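Local coordinates for ChrR-like cupin domain-containing protein (Ralstonia eutropha, PDB 3CJX) that is of unknown function but adopts a cupin-like beta-barrel fold and belongs to the ChrR cupin-like family, at residues A[136-139]-A[140-144]. Numbering follows the deposited sequence. Where two conformers were deposited one is given.
Sequences GVIK and NWVDR
Asn140 N donates to Gly136 O at 3.0 Å, the first of four successive i to i+4 bonds that wind residues 136-139 into 140-144 as one unbroken alpha-helix. Trp141 N reaches Val137 O at 3.2 Å, Val142 N meets Ile138 O at 2.8 Å, and Asp143 N donates to Lys139 O at 2.8 Å.

One turn apart, Lys139 and Asp143 add a side-chain link to that last backbone bond. The lysine CG stands anti to the backbone N (chi1 -169°), the chain runs extended as far as CE, and a bend at chi4 (-59°) brings NZ to 3.0 Å from Asp143 OD2. This salt bridge uses the syn lone pair of OD2, on the side of the other carboxylate oxygen. Lysine suits the place because its long methylene chain spans the rise of a turn, and its charge probably favours the ionised aspartate. Asp143 OD1 is hydrogen-bonded to Tyr155 OH, which also makes a weak hydrogen bond with Lys139 NZ; the tyrosine thus joins the pair.

On another face, Ile138 CG2 lies 4.2 Å from Val142 CG2, an apolar contact between branched residues spaced one turn apart. Branched apolar side chains suit the side of the helix that lies against the sheet; Val142 is buried there, while Ile138 remains partly exposed.

Helix 135-148 directly follows strand 129-133, and Asp134 OD1 accepts a hydrogen bond from Val137 N at its start. The apolar side of the helix packs on strand 30-38, Ile138 against Met37 and Val142 against Pro34, while Val142 also touches Leu21 and Tyr155 in loops.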
ATOM      1  N   GLY A 136     -10.856  -0.488  -4.103  1.00 39.37           N
ATOM      2  CA  GLY A 136     -11.848  -1.546  -4.019  1.00 39.37           C
ATOM      3  C   GLY A 136     -11.236  -2.933  -4.110  1.00 39.08           C
ATOM      4  O   GLY A 136     -11.560  -3.799  -3.305  1.00 39.92           O
ATOM      5  N   VAL A 137     -10.345  -3.137  -5.081  1.00 38.39           N
ATOM      6  CA  VAL A 137      -9.716  -4.442  -5.279  1.00 37.45           C
ATOM      7  C   VAL A 137      -8.897  -4.838  -4.060  1.00 36.98           C
ATOM      8  O   VAL A 137      -9.008  -5.964  -3.557  1.00 37.37           O
ATOM      9  CB  VAL A 137      -8.809  -4.469  -6.550  1.00 38.17           C
ATOM     10  CG1 VAL A 137      -7.926  -5.731  -6.560  1.00 35.22           C
ATOM     11  CG2 VAL A 137      -9.642  -4.372  -7.836  1.00 35.78           C
ATOM     12  N   ILE A 138      -8.088  -3.900  -3.582  1.00 37.04           N
ATOM     13  CA  ILE A 138      -7.242  -4.131  -2.423  1.00 36.83           C
ATOM     14  C   ILE A 138      -8.099  -4.425  -1.200  1.00 37.85           C
ATOM     15  O   ILE A 138      -7.788  -5.350  -0.438  1.00 39.62           O
ATOM     16  CB  ILE A 138      -6.279  -2.963  -2.144  1.00 36.70           C
ATOM     17  CG1 ILE A 138      -5.354  -2.725  -3.335  1.00 35.77           C
ATOM     18  CG2 ILE A 138      -5.406  -3.283  -0.957  1.00 33.25           C
ATOM     19  CD1 ILE A 138      -4.541  -3.947  -3.722  1.00 36.40           C
ATOM     20  N   LYS A 139      -9.189  -3.683  -1.037  1.00 37.37           N
ATOM     21  CA  LYS A 139     -10.096  -3.922   0.088  1.00 37.40           C
ATOM     22  C   LYS A 139     -10.653  -5.339   0.058  1.00 37.46           C
ATOM     23  O   LYS A 139     -10.735  -5.989   1.096  1.00 37.55           O
ATOM     24  CB  LYS A 139     -11.248  -2.910   0.114  1.00 37.27           C
ATOM     25  CG  LYS A 139     -12.078  -2.936   1.413  1.00 35.22           C
ATOM     26  CD  LYS A 139     -13.104  -1.796   1.444  1.00 36.60           C
ATOM     27  CE  LYS A 139     -13.896  -1.738   2.743  1.00 34.80           C
ATOM     28  NZ  LYS A 139     -14.661  -2.994   3.032  1.00 37.04           N
ATOM     29  N   ASN A 140     -11.040  -5.816  -1.121  1.00 37.69           N
ATOM     30  CA  ASN A 140     -11.536  -7.200  -1.237  1.00 38.37           C
ATOM     31  C   ASN A 140     -10.488  -8.207  -0.757  1.00 37.67           C
ATOM     32  O   ASN A 140     -10.829  -9.117   0.005  1.00 37.73           O
ATOM     33  CB  ASN A 140     -12.017  -7.538  -2.654  1.00 38.47           C
ATOM     34  CG  ASN A 140     -13.276  -6.768  -3.045  1.00 44.53           C
ATOM     35  OD1 ASN A 140     -13.674  -5.807  -2.381  1.00 49.26           O
ATOM     36  ND2 ASN A 140     -13.904  -7.186  -4.128  1.00 47.84           N
ATOM     37  N   TRP A 141      -9.234  -8.066  -1.181  0.50 35.83           N
ATOM     38  CA  TRP A 141      -8.209  -8.989  -0.698  0.50 33.91           C
ATOM     39  C   TRP A 141      -8.043  -8.833   0.804  0.50 35.37           C
ATOM     40  O   TRP A 141      -7.922  -9.833   1.517  0.50 36.23           O
ATOM     41  CB  TRP A 141      -6.854  -8.797  -1.379  0.50 31.25           C
ATOM     42  CG  TRP A 141      -5.840  -9.751  -0.826  0.50 26.85           C
ATOM     43  CD1 TRP A 141      -5.595 -11.021  -1.248  0.50 25.03           C
ATOM     44  CD2 TRP A 141      -4.977  -9.525   0.288  0.50 23.07           C
ATOM     45  NE1 TRP A 141      -4.616 -11.591  -0.480  0.50 21.93           N
ATOM     46  CE2 TRP A 141      -4.230 -10.696   0.477  0.50 18.36           C
ATOM     47  CE3 TRP A 141      -4.766  -8.441   1.145  0.50 23.69           C
ATOM     48  CZ2 TRP A 141      -3.282 -10.813   1.472  0.50 23.81           C
ATOM     49  CZ3 TRP A 141      -3.823  -8.555   2.126  0.50 23.66           C
ATOM     50  CH2 TRP A 141      -3.088  -9.727   2.285  0.50 25.42           C
ATOM     51  N   VAL A 142      -8.041  -7.588   1.287  1.00 36.26           N
ATOM     52  CA  VAL A 142      -7.893  -7.338   2.733  1.00 35.08           C
ATOM     53  C   VAL A 142      -8.969  -8.073   3.540  1.00 35.93           C
ATOM     54  O   VAL A 142      -8.656  -8.839   4.453  1.00 36.74           O
ATOM     55  CB  VAL A 142      -7.963  -5.816   3.090  1.00 34.88           C
ATOM     56  CG1 VAL A 142      -8.224  -5.625   4.604  1.00 28.24           C
ATOM     57  CG2 VAL A 142      -6.703  -5.061   2.600  1.00 29.67           C
ATOM     58  N   ASP A 143     -10.229  -7.858   3.176  1.00 36.85           N
ATOM     59  CA  ASP A 143     -11.348  -8.469   3.900  1.00 37.49           C
ATOM     60  C   ASP A 143     -11.285  -9.989   3.823  1.00 38.29           C
ATOM     61  O   ASP A 143     -11.637 -10.666   4.782  1.00 38.51           O
ATOM     62  CB  ASP A 143     -12.693  -7.945   3.388  1.00 36.19           C
ATOM     63  CG  ASP A 143     -12.933  -6.483   3.746  1.00 37.50           C
ATOM     64  OD1 ASP A 143     -12.432  -6.032   4.808  1.00 35.74           O
ATOM     65  OD2 ASP A 143     -13.652  -5.791   2.969  1.00 39.97           O
ATOM     66  N   ARG A 144     -10.829 -10.514   2.688  1.00 39.05           N
ATOM     67  CA  ARG A 144     -10.646 -11.958   2.521  1.00 41.00           C
ATOM     68  C   ARG A 144      -9.461 -12.426   3.353  1.00 40.08           C
ATOM     69  O   ARG A 144      -9.504 -13.508   3.946  1.00 40.48           O
ATOM     70  CB  ARG A 144     -10.456 -12.335   1.029  1.00 40.97           C
ATOM     71  CG  ARG A 144      -9.606 -13.636   0.725  1.00 50.39           C
ATOM     72  CD  ARG A 144      -9.658 -14.106  -0.766  1.00 50.26           C
ATOM     73  NE  ARG A 144      -9.728 -12.977  -1.708  1.00 64.22           N
ATOM     74  CZ  ARG A 144     -10.855 -12.452  -2.223  1.00 68.84           C
ATOM     75  NH1 ARG A 144     -12.065 -12.955  -1.938  1.00 72.33           N
ATOM     76  NH2 ARG A 144     -10.776 -11.405  -3.050  1.00 64.53           N
TER